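Local coordinates for protein N-acetyl-beta-D glucosaminidase (Rhizomucor miehei CAU432, PDB 4ZM6) that probably hydrolyses terminal beta-N-acetylglucosamine residues and also carries an acetyl-CoA-binding GCN5-related region that probably acts as a glucosamine N-acetyltransferase, at residues Met229-Met233 / Val243-Ala247; Leu286-Gln290 / Gly319-Lys323; Arg715-Thr721 / Asp747-Leu751; Thr738-His742 / Ala765-Leu769. All coordinates share one frame; numbering follows the deposited sequence.

Contact 1. Residues Met229-Met233 / Val243-Ala247; sequences MVGHM and VSSIA
Ser244 and Ser245 both turn their hydroxyls on the carbonyl oxygen of Gly231, one from each face of the carbonyl plane. Ser244 OG donates to Gly231 O at 2.6 Å, and Ser245 OG donates to the same Gly231 O at 2.5 Å, so this buried acceptor is gripped twice from above and below its plane. The Ser245 bond stands farther out of that plane, 68° against 44° for Ser244. Ser244 OG also receives: Met233 N points its hydrogen at it over 2.9 Å, with an N-H...O angle of 156°. That hydroxyl reaches both partners because it lies between its own backbone N and carbonyl carbon. The backbone of Ser244 completes the link, its N donating to Met233 O at 2.8 Å, and so satisfies the two polar backbone atoms of Met233 through one serine. The His232 ring lies beside Ser245, with ND1 2.6 Å from Ser245 OG; its other nitrogen, NE2, is hydrogen-bonded to Cys269 O in the loop after strand 264-267. Apolar atoms fill in around the polar core: Val243 CG2 lies against the peptide between His232 and Met233, 3.2 Å from Met233 N, while Val230 CG1 sits 3.7 Å from Ser245 CA. Strand 227-230 runs between strands 178-181 and 264-267, and its end is here tied to the loop leading to helix 251-258. The segments form part of a strand-to-helix connection at the carboxyl end of a strand in the TIM-barrel-like domain of glycoside hydrolase family 3.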
loop_
_atom_site.group_PDB
_atom_site.type_symbol
_atom_site.label_atom_id
_atom_site.label_comp_id
_atom_site.label_asym_id
_atom_site.label_seq_id
_atom_site.Cartn_x
_atom_site.Cartn_y
_atom_site.Cartn_z
ATOM N N MET A 229 -1.855 24.354 -1.597
ATOM C CA MET A 229 -2.691 25.399 -1.016
ATOM C C MET A 229 -3.335 24.939 0.296
ATOM O O MET A 229 -3.926 23.859 0.374
ATOM C CB MET A 229 -3.777 25.827 -1.999
ATOM C CG MET A 229 -4.560 27.057 -1.556
ATOM S SD MET A 229 -6.011 27.346 -2.576
ATOM C CE MET A 229 -5.236 27.949 -4.070
ATOM N N VAL A 230 -3.232 25.783 1.314
ATOM C CA VAL A 230 -3.820 25.509 2.613
ATOM C C VAL A 230 -5.137 26.271 2.739
ATOM O O VAL A 230 -5.153 27.501 2.795
ATOM C CB VAL A 230 -2.863 25.932 3.740
ATOM C CG1 VAL A 230 -3.408 25.502 5.091
ATOM C CG2 VAL A 230 -1.480 25.342 3.503
ATOM N N GLY A 231 -6.245 25.540 2.784
ATOM C CA GLY A 231 -7.553 26.152 2.973
ATOM C C GLY A 231 -7.739 26.694 4.379
ATOM O O GLY A 231 -6.815 26.659 5.203
ATOM N N HIS A 232 -8.942 27.198 4.648
ATOM C CA HIS A 232 -9.278 27.768 5.951
ATOM C C HIS A 232 -10.241 26.850 6.687
ATOM O O HIS A 232 -11.442 26.845 6.407
ATOM C CB HIS A 232 -9.905 29.152 5.784
ATOM C CG HIS A 232 -9.182 30.024 4.811
ATOM N ND1 HIS A 232 -7.925 30.532 5.058
ATOM C CD2 HIS A 232 -9.542 30.481 3.589
ATOM C CE1 HIS A 232 -7.539 31.264 4.028
ATOM N NE2 HIS A 232 -8.504 31.252 3.125
ATOM N N MET A 233 -9.702 26.066 7.619
ATOM C CA MET A 233 -10.508 25.199 8.478
ATOM C C MET A 233 -9.894 25.064 9.870
ATOM O O MET A 233 -8.671 25.082 10.029
ATOM C CB MET A 233 -10.716 23.822 7.829
ATOM C CG MET A 233 -9.529 23.290 7.036
ATOM S SD MET A 233 -10.049 22.246 5.659
ATOM C CE MET A 233 -8.862 22.739 4.413
ATOM N N VAL A 243 -7.456 29.479 12.307
ATOM C CA VAL A 243 -7.787 28.662 11.149
ATOM C C VAL A 243 -6.505 28.109 10.492
ATOM O O VAL A 243 -5.434 28.712 10.599
ATOM C CB VAL A 243 -8.673 29.481 10.167
ATOM C CG1 VAL A 243 -7.852 30.152 9.069
ATOM C CG2 VAL A 243 -9.767 28.611 9.578
ATOM N N SER A 244 -6.628 26.960 9.825
ATOM C CA SER A 244 -5.474 26.185 9.329
ATOM C C SER A 244 -4.419 26.967 8.537
ATOM O O SER A 244 -3.222 26.710 8.677
ATOM C CB SER A 244 -5.960 25.009 8.479
ATOM O OG SER A 244 -6.833 25.446 7.451
ATOM N N SER A 245 -4.865 27.912 7.711
ATOM C CA SER A 245 -3.963 28.689 6.848
ATOM C C SER A 245 -2.915 29.489 7.611
ATOM O O SER A 245 -1.833 29.748 7.087
ATOM C CB SER A 245 -4.770 29.649 5.981
ATOM O OG SER A 245 -5.850 28.970 5.370
ATOM N N ILE A 246 -3.247 29.882 8.839
ATOM C CA ILE A 246 -2.390 30.755 9.643
ATOM C C ILE A 246 -1.882 30.081 10.922
ATOM O O ILE A 246 -1.269 30.735 11.771
ATOM C CB ILE A 246 -3.119 32.076 9.976
ATOM C CG1 ILE A 246 -4.287 31.832 10.948
ATOM C CG2 ILE A 246 -3.583 32.744 8.683
ATOM C CD1 ILE A 246 -5.353 32.912 10.961
ATOM N N ALA A 247 -2.117 28.772 11.036
ATOM C CA ALA A 247 -1.638 27.977 12.165
ATOM C C ALA A 247 -0.328 27.281 11.796
ATOM O O ALA A 247 -0.299 26.502 10.846
ATOM C CB ALA A 247 -2.683 26.942 12.550
#

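Contact 2. Residues Leu286-Gln290 / Gly319-Lys323; sequences LMALQ and GQLDK
The carboxamide of Gln290 meets Gln320 through NE2, which donates to the backbone Gln320 O at 3.1 Å, with the accepting oxygen nearly in the amide plane. The bond is nearly straight, 171° at the hydrogen, and the amide nitrogen stands 24° out of the plane of the accepting carbonyl. Beyond CG the Gln290 chain is extended, which carries the amide from the helix across to the loop. Next to this bond, Leu321 wedges its isobutyl end against the helix. Its CD2 touches Gln290 CG at 3.9 Å, the two side chains crossing at about a right angle, and reaches Leu289 CB at 4.2 Å. Leu286 comes in from one turn earlier, CG anti to its backbone N (chi1 176°), and places CD1 3.7 Å from Leu321 CG. Leu286 also packs on Val311 and Ala315 of helix 304-318. Leu321 is thus buried beside a hydrogen bond between two exposed glutamines. Gly319, with positive phi, follows the end of helix 304-318, and Asp322 is the N-cap of helix 323-340, with OD1 bonded to Asp324 N. Together they make a helix-loop-helix connection, packed on helix 281-291 in the TIM-barrel-type domain of glycoside hydrolase family 3.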
loop_
_atom_site.group_PDB
_atom_site.type_symbol
_atom_site.label_atom_id
_atom_site.label_comp_id
_atom_site.label_asym_id
_atom_site.label_seq_id
_atom_site.Cartn_x
_atom_site.Cartn_y
_atom_site.Cartn_z
ATOM N N LEU A 286 -0.094 38.477 7.394
ATOM C CA LEU A 286 1.093 38.405 8.249
ATOM C C LEU A 286 1.163 37.070 8.980
ATOM O O LEU A 286 2.216 36.431 9.020
ATOM C CB LEU A 286 1.105 39.550 9.268
ATOM C CG LEU A 286 2.241 39.552 10.302
ATOM C CD1 LEU A 286 3.606 39.408 9.640
ATOM C CD2 LEU A 286 2.194 40.816 11.147
ATOM N N MET A 287 0.035 36.661 9.555
ATOM C CA MET A 287 -0.044 35.403 10.298
ATOM C C MET A 287 0.130 34.175 9.398
ATOM O O MET A 287 0.541 33.114 9.873
ATOM C CB MET A 287 -1.371 35.316 11.059
ATOM C CG MET A 287 -1.516 36.341 12.176
ATOM S SD MET A 287 -3.212 36.460 12.780
ATOM C CE MET A 287 -3.473 34.811 13.426
ATOM N N ALA A 288 -0.186 34.322 8.110
ATOM C CA ALA A 288 0.027 33.257 7.127
ATOM C C ALA A 288 1.512 33.004 6.920
ATOM O O ALA A 288 1.975 31.875 7.061
ATOM C CB ALA A 288 -0.632 33.608 5.802
ATOM N N LEU A 289 2.256 34.059 6.602
ATOM C CA LEU A 289 3.699 33.944 6.395
ATOM C C LEU A 289 4.440 33.571 7.679
ATOM O O LEU A 289 5.509 32.964 7.621
ATOM C CB LEU A 289 4.267 35.242 5.823
ATOM C CG LEU A 289 3.762 35.634 4.431
ATOM C CD1 LEU A 289 4.353 36.973 4.023
ATOM C CD2 LEU A 289 4.099 34.568 3.399
ATOM N N GLN A 290 3.874 33.940 8.827
ATOM C CA GLN A 290 4.413 33.522 10.127
ATOM C C GLN A 290 4.251 32.016 10.342
ATOM O O GLN A 290 5.126 31.369 10.920
ATOM C CB GLN A 290 3.744 34.289 11.275
ATOM C CG GLN A 290 4.342 35.667 11.527
ATOM C CD GLN A 290 3.520 36.517 12.487
ATOM O OE1 GLN A 290 2.309 36.326 12.637
ATOM N NE2 GLN A 290 4.178 37.474 13.134
ATOM N N GLY A 319 11.234 42.746 13.198
ATOM C CA GLY A 319 11.704 41.387 13.444
ATOM C C GLY A 319 10.544 40.481 13.830
ATOM O O GLY A 319 10.756 39.430 14.434
ATOM N N GLN A 320 9.318 40.895 13.487
ATOM C CA GLN A 320 8.118 40.065 13.648
ATOM C C GLN A 320 7.992 39.012 12.537
ATOM O O GLN A 320 7.125 38.136 12.604
ATOM C CB GLN A 320 6.855 40.938 13.679
ATOM C CG GLN A 320 6.711 41.791 14.930
ATOM C CD GLN A 320 6.316 40.983 16.154
ATOM O OE1 GLN A 320 5.189 40.493 16.254
ATOM N NE2 GLN A 320 7.241 40.847 17.097
ATOM N N LEU A 321 8.836 39.117 11.510
ATOM C CA LEU A 321 8.999 38.070 10.509
ATOM C C LEU A 321 10.451 37.616 10.500
ATOM O O LEU A 321 11.365 38.443 10.447
ATOM C CB LEU A 321 8.611 38.583 9.122
ATOM C CG LEU A 321 7.111 38.680 8.829
ATOM C CD1 LEU A 321 6.863 39.506 7.575
ATOM C CD2 LEU A 321 6.486 37.298 8.695
ATOM N N ASP A 322 10.662 36.304 10.558
ATOM C CA ASP A 322 12.005 35.751 10.492
ATOM C C ASP A 322 12.559 36.008 9.093
ATOM O O ASP A 322 12.132 35.385 8.119
ATOM C CB ASP A 322 12.001 34.254 10.818
ATOM C CG ASP A 322 13.389 33.717 11.127
ATOM O OD1 ASP A 322 14.386 34.269 10.616
ATOM O OD2 ASP A 322 13.487 32.733 11.886
ATOM N N LYS A 323 13.496 36.949 9.010
ATOM C CA LYS A 323 14.128 37.342 7.743
ATOM C C LYS A 323 14.823 36.181 7.027
ATOM O O LYS A 323 14.871 36.147 5.798
ATOM C CB LYS A 323 15.123 38.486 7.985
ATOM C CG LYS A 323 14.481 39.869 8.009
ATOM C CD LYS A 323 15.094 40.795 9.055
ATOM C CE LYS A 323 14.241 40.859 10.317
ATOM N NZ LYS A 323 14.770 41.829 11.316
#

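Contact 3. Residues Arg715-Thr721 / Asp747-Leu751; sequences RIKPSET and DYQDL
Tyr748 leans across to the turn at Ile716-Thr721 and meets it along its whole length. Its CB lies 3.8 Å from Ile716 O, and farther out CD1 touches Ile716 CG2, which comes in at the ring edge. The next atom, CE1, lies 3.6 Å from Pro718 CA. Over the middle of the ring Pro718 CG makes a CH-pi contact, 4.0 Å from the centroid and 11° off the normal, so the proline covers one face. At the tip, OH makes a weak hydrogen bond to Thr721 OG1 at 3.3 Å. Thr721 OG1 itself donates to Pro718 O at 2.8 Å, which leaves its oxygen to accept from Tyr748 OH. The ring gets there with CG anti to its carbonyl carbon, chi1 -77°. Nearby, Arg715 lays one face of its guanidinium on Gln749, with Gln749 CB 3.2 Å above the plane. The backbones join where Ile716 N donates to Leu751 O at 3.2 Å, and Ile716 CG2 packs on Leu751 CB. Helices 721-731 and 736-745 fill the chain between the two segments; strand 711-715 runs into the first segment and its antiparallel neighbour 751-756 leaves the second. This order matches the opening strand-helix-helix-strand unit of the GNAT fold, whose strand-to-helix and helix-to-strand connections meet here.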
loop_
_atom_site.group_PDB
_atom_site.type_symbol
_atom_site.label_atom_id
_atom_site.label_comp_id
_atom_site.label_asym_id
_atom_site.label_seq_id
_atom_site.Cartn_x
_atom_site.Cartn_y
_atom_site.Cartn_z
ATOM N N ARG A 715 35.308 -13.540 -32.405
ATOM C CA ARG A 715 34.721 -13.347 -31.086
ATOM C C ARG A 715 35.559 -12.433 -30.210
ATOM O O ARG A 715 36.721 -12.169 -30.501
ATOM C CB ARG A 715 34.535 -14.697 -30.390
ATOM C CG ARG A 715 33.525 -15.599 -31.082
ATOM C CD ARG A 715 33.607 -17.052 -30.635
ATOM N NE ARG A 715 33.667 -17.232 -29.178
ATOM C CZ ARG A 715 33.434 -18.384 -28.547
ATOM N NH1 ARG A 715 33.107 -19.476 -29.222
ATOM N NH2 ARG A 715 33.514 -18.442 -27.222
ATOM N N ILE A 716 34.942 -11.935 -29.147
ATOM C CA ILE A 716 35.658 -11.221 -28.107
ATOM C C ILE A 716 35.923 -12.229 -26.985
ATOM O O ILE A 716 35.061 -13.048 -26.674
ATOM C CB ILE A 716 34.863 -9.975 -27.622
ATOM C CG1 ILE A 716 35.808 -8.930 -27.025
ATOM C CG2 ILE A 716 33.761 -10.320 -26.623
ATOM C CD1 ILE A 716 36.444 -8.038 -28.073
ATOM N N LYS A 717 37.121 -12.197 -26.408
ATOM C CA LYS A 717 37.434 -13.049 -25.260
ATOM C C LYS A 717 37.163 -12.290 -23.971
ATOM O O LYS A 717 37.213 -11.061 -23.960
ATOM C CB LYS A 717 38.895 -13.483 -25.275
ATOM C CG LYS A 717 39.278 -14.404 -26.422
ATOM C CD LYS A 717 40.617 -15.083 -26.164
ATOM C CE LYS A 717 41.689 -14.076 -25.788
ATOM N NZ LYS A 717 43.055 -14.646 -25.856
ATOM N N PRO A 718 36.901 -13.014 -22.870
ATOM C CA PRO A 718 36.606 -12.388 -21.580
ATOM C C PRO A 718 37.591 -11.313 -21.140
ATOM O O PRO A 718 37.167 -10.285 -20.621
ATOM C CB PRO A 718 36.636 -13.569 -20.612
ATOM C CG PRO A 718 36.138 -14.703 -21.436
ATOM C CD PRO A 718 36.701 -14.475 -22.816
ATOM N N SER A 719 38.885 -11.544 -21.344
ATOM C CA SER A 719 39.909 -10.557 -20.989
ATOM C C SER A 719 39.893 -9.322 -21.906
ATOM O O SER A 719 40.480 -8.300 -21.569
ATOM C CB SER A 719 41.300 -11.197 -21.022
ATOM O OG SER A 719 41.717 -11.453 -22.356
ATOM N N GLU A 720 39.238 -9.430 -23.062
ATOM C CA GLU A 720 39.123 -8.328 -24.020
ATOM C C GLU A 720 37.770 -7.597 -23.942
ATOM O O GLU A 720 37.522 -6.683 -24.729
ATOM C CB GLU A 720 39.308 -8.860 -25.451
ATOM C CG GLU A 720 40.655 -9.525 -25.730
ATOM C CD GLU A 720 40.676 -10.337 -27.027
ATOM O OE1 GLU A 720 39.609 -10.576 -27.644
ATOM O OE2 GLU A 720 41.778 -10.752 -27.436
ATOM N N THR A 721 36.902 -7.982 -23.006
ATOM C CA THR A 721 35.564 -7.386 -22.914
ATOM C C THR A 721 35.614 -5.848 -22.884
ATOM O O THR A 721 34.848 -5.178 -23.587
ATOM C CB THR A 721 34.788 -7.897 -21.677
ATOM O OG1 THR A 721 34.765 -9.333 -21.666
ATOM C CG2 THR A 721 33.356 -7.374 -21.687
ATOM N N ASP A 747 27.512 -15.305 -22.985
ATOM C CA ASP A 747 27.336 -15.532 -24.418
ATOM C C ASP A 747 28.377 -14.764 -25.225
ATOM O O ASP A 747 28.040 -13.918 -26.064
ATOM C CB ASP A 747 25.911 -15.173 -24.864
ATOM C CG ASP A 747 25.003 -16.370 -24.922
ATOM O OD1 ASP A 747 25.519 -17.506 -24.904
ATOM O OD2 ASP A 747 23.767 -16.183 -25.002
ATOM N N TYR A 748 29.644 -15.093 -24.977
ATOM C CA TYR A 748 30.759 -14.466 -25.676
ATOM C C TYR A 748 30.843 -14.909 -27.135
ATOM O O TYR A 748 31.363 -14.166 -27.974
ATOM C CB TYR A 748 32.076 -14.777 -24.973
ATOM C CG TYR A 748 32.310 -13.976 -23.717
ATOM C CD1 TYR A 748 32.909 -12.725 -23.778
ATOM C CD2 TYR A 748 31.955 -14.474 -22.466
ATOM C CE1 TYR A 748 33.137 -11.986 -22.634
ATOM C CE2 TYR A 748 32.183 -13.742 -21.312
ATOM C CZ TYR A 748 32.773 -12.498 -21.405
ATOM O OH TYR A 748 33.015 -11.755 -20.271
ATOM N N GLN A 749 30.333 -16.101 -27.442
ATOM C CA GLN A 749 30.399 -16.610 -28.812
ATOM C C GLN A 749 29.482 -15.851 -29.764
ATOM O O GLN A 749 29.620 -15.967 -30.977
ATOM C CB GLN A 749 30.136 -18.128 -28.868
ATOM C CG GLN A 749 28.682 -18.578 -28.982
ATOM C CD GLN A 749 27.891 -18.345 -27.718
ATOM O OE1 GLN A 749 28.318 -17.598 -26.841
ATOM N NE2 GLN A 749 26.728 -18.980 -27.616
ATOM N N ASP A 750 28.551 -15.078 -29.211
ATOM C CA ASP A 750 27.645 -14.257 -30.004
ATOM C C ASP A 750 28.155 -12.821 -30.205
ATOM O O ASP A 750 27.629 -12.086 -31.039
ATOM C CB ASP A 750 26.260 -14.234 -29.346
ATOM C CG ASP A 750 25.505 -15.553 -29.508
ATOM O OD1 ASP A 750 25.865 -16.345 -30.408
ATOM O OD2 ASP A 750 24.545 -15.796 -28.735
ATOM N N LEU A 751 29.174 -12.417 -29.456
ATOM C CA LEU A 751 29.686 -11.057 -29.554
ATOM C C LEU A 751 30.836 -11.018 -30.547
ATOM O O LEU A 751 31.973 -11.359 -30.217
ATOM C CB LEU A 751 30.130 -10.544 -28.184
ATOM C CG LEU A 751 29.137 -10.793 -27.045
ATOM C CD1 LEU A 751 29.625 -10.127 -25.769
ATOM C CD2 LEU A 751 27.741 -10.313 -27.407
#

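Contact 4. Residues Thr738-His742 / Ala765-Leu769; sequences TYQHH and ASLIL
Ile768 sets its delta methyl on the face of Tyr739, CD1 lying 3.5 Å from the ring centroid and only 8° off the normal, a CH-pi contact over the centre. Its CG1 follows across the same ring, 3.4 Å from Tyr739 CE2. The isoleucine also reaches His742, one turn along the helix, where its CG2 is 3.6 Å from His742 CD2, and CD1 lies near the plane at the imidazole edge. Thr738 CG2 touches the same methyl, 3.8 Å from Ile768 CD1. Ile768 thus enters a notch formed by three helix side chains, two of them aromatic rings. At the far end of the ring, Tyr739 OH lies 2.6 Å from Ser766 OG, a possible hydrogen bond, and is hydrogen-bonded to Cys799 O of strand 794-802, which holds the phenol end. In the next shell, Leu724 and Gln728 of helix 721-731 touch Tyr739, and Gln728 also meets Ser766. Around the histidine, Thr738 O stands above one face of the His742 ring, 3.1 Å from its plane and offset toward the rim, while Arg779 and Asp781 border the same side chain. The helix segment passes over the strand segment with 10.3 Å between their axes and a 53° angle between their directions. Strand 763-771 runs antiparallel between strands 751-756 and 794-802; helix 736-745 packs on the side of Ser766 and Ile768, and helix 811-825 meets Leu767 and Leu769.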
loop_
_atom_site.group_PDB
_atom_site.type_symbol
_atom_site.label_atom_id
_atom_site.label_comp_id
_atom_site.label_asym_id
_atom_site.label_seq_id
_atom_site.Cartn_x
_atom_site.Cartn_y
_atom_site.Cartn_z
ATOM N N THR A 738 22.948 -3.794 -23.512
ATOM C CA THR A 738 22.567 -5.027 -24.194
ATOM C C THR A 738 23.758 -5.979 -24.318
ATOM O O THR A 738 23.625 -7.190 -24.117
ATOM C CB THR A 738 21.999 -4.732 -25.589
ATOM O OG1 THR A 738 20.868 -3.875 -25.454
ATOM C CG2 THR A 738 21.561 -6.010 -26.284
ATOM N N TYR A 739 24.915 -5.425 -24.665
ATOM C CA TYR A 739 26.155 -6.187 -24.701
ATOM C C TYR A 739 26.491 -6.676 -23.291
ATOM O O TYR A 739 26.829 -7.845 -23.101
ATOM C CB TYR A 739 27.297 -5.339 -25.277
ATOM C CG TYR A 739 27.294 -5.231 -26.795
ATOM C CD1 TYR A 739 26.559 -4.246 -27.455
ATOM C CD2 TYR A 739 28.040 -6.110 -27.568
ATOM C CE1 TYR A 739 26.568 -4.150 -28.842
ATOM C CE2 TYR A 739 28.059 -6.025 -28.949
ATOM C CZ TYR A 739 27.327 -5.044 -29.586
ATOM O OH TYR A 739 27.361 -4.981 -30.965
ATOM N N GLN A 740 26.364 -5.787 -22.308
ATOM C CA GLN A 740 26.589 -6.137 -20.899
ATOM C C GLN A 740 25.661 -7.247 -20.403
ATOM O O GLN A 740 26.057 -8.084 -19.586
ATOM C CB GLN A 740 26.411 -4.907 -20.005
ATOM C CG GLN A 740 27.567 -3.923 -20.070
ATOM C CD GLN A 740 27.331 -2.683 -19.232
ATOM O OE1 GLN A 740 26.190 -2.307 -18.976
ATOM N NE2 GLN A 740 28.412 -2.036 -18.805
ATOM N N HIS A 741 24.425 -7.241 -20.885
ATOM C CA HIS A 741 23.436 -8.219 -20.452
ATOM C C HIS A 741 23.849 -9.621 -20.908
ATOM O O HIS A 741 23.783 -10.579 -20.133
ATOM C CB HIS A 741 22.054 -7.830 -20.977
ATOM C CG HIS A 741 21.042 -8.925 -20.910
ATOM N ND1 HIS A 741 21.032 -9.976 -21.800
ATOM C CD2 HIS A 741 19.990 -9.121 -20.086
ATOM C CE1 HIS A 741 20.023 -10.780 -21.523
ATOM N NE2 HIS A 741 19.372 -10.283 -20.487
ATOM N N HIS A 742 24.288 -9.721 -22.162
ATOM C CA HIS A 742 24.754 -10.989 -22.723
ATOM C C HIS A 742 26.033 -11.477 -22.031
ATOM O O HIS A 742 26.159 -12.658 -21.709
ATOM C CB HIS A 742 24.988 -10.867 -24.230
ATOM C CG HIS A 742 23.808 -10.340 -24.988
ATOM N ND1 HIS A 742 22.506 -10.613 -24.626
ATOM C CD2 HIS A 742 23.733 -9.568 -26.098
ATOM C CE1 HIS A 742 21.681 -10.027 -25.472
ATOM N NE2 HIS A 742 22.399 -9.388 -26.377
ATOM N N ALA A 765 34.399 -2.241 -35.257
ATOM C CA ALA A 765 32.992 -2.509 -35.496
ATOM C C ALA A 765 32.575 -3.653 -34.588
ATOM O O ALA A 765 33.431 -4.309 -33.982
ATOM C CB ALA A 765 32.751 -2.869 -36.955
ATOM N N SER A 766 31.270 -3.893 -34.485
ATOM C CA SER A 766 30.775 -5.004 -33.683
ATOM C C SER A 766 29.325 -5.313 -33.991
ATOM O O SER A 766 28.618 -4.473 -34.533
ATOM C CB SER A 766 30.916 -4.693 -32.188
ATOM O OG SER A 766 29.739 -4.098 -31.681
ATOM N N LEU A 767 28.893 -6.523 -33.641
ATOM C CA LEU A 767 27.471 -6.874 -33.648
ATOM C C LEU A 767 27.195 -8.051 -32.732
ATOM O O LEU A 767 28.120 -8.710 -32.268
ATOM C CB LEU A 767 26.970 -7.168 -35.066
ATOM C CG LEU A 767 27.532 -8.392 -35.795
ATOM C CD1 LEU A 767 26.946 -9.694 -35.269
ATOM C CD2 LEU A 767 27.265 -8.274 -37.287
ATOM N N ILE A 768 25.909 -8.305 -32.493
ATOM C CA ILE A 768 25.456 -9.351 -31.580
ATOM C C ILE A 768 24.713 -10.428 -32.345
ATOM O O ILE A 768 23.621 -10.185 -32.854
ATOM C CB ILE A 768 24.502 -8.789 -30.501
ATOM C CG1 ILE A 768 25.251 -7.835 -29.569
ATOM C CG2 ILE A 768 23.884 -9.920 -29.682
ATOM C CD1 ILE A 768 24.334 -6.992 -28.711
ATOM N N LEU A 769 25.306 -11.617 -32.409
ATOM C CA LEU A 769 24.643 -12.782 -32.982
ATOM C C LEU A 769 23.666 -13.385 -31.989
ATOM O O LEU A 769 23.705 -13.094 -30.788
ATOM C CB LEU A 769 25.656 -13.867 -33.360
ATOM C CG LEU A 769 26.582 -13.629 -34.546
ATOM C CD1 LEU A 769 27.618 -14.741 -34.619
ATOM C CD2 LEU A 769 25.787 -13.552 -35.838
#

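The contacts form two pairs in distant parts of one chain. Contacts 1 and 2 belong to the glycoside hydrolase family 3 domain, with centres 16 Å apart, and touch where Ile246 CD1 packs against Met287 CE at 3.6 Å. Contacts 3 and 4 share the C-terminal N-acetyltransferase region, centres only 9 Å apart, and interleave along the chain: Asp750 O and Leu769 N, 2.7 Å apart, probably form a hydrogen bond where the turn before strand 751-756 meets strand 763-771, and Leu751 packs on both Tyr739 and Ile768. Between the pairs, the centres of contacts 1 and 4 are 59 Å apart. Acetyl-CoA is bound by residues between Arg520 and Lys676, away from all four contacts.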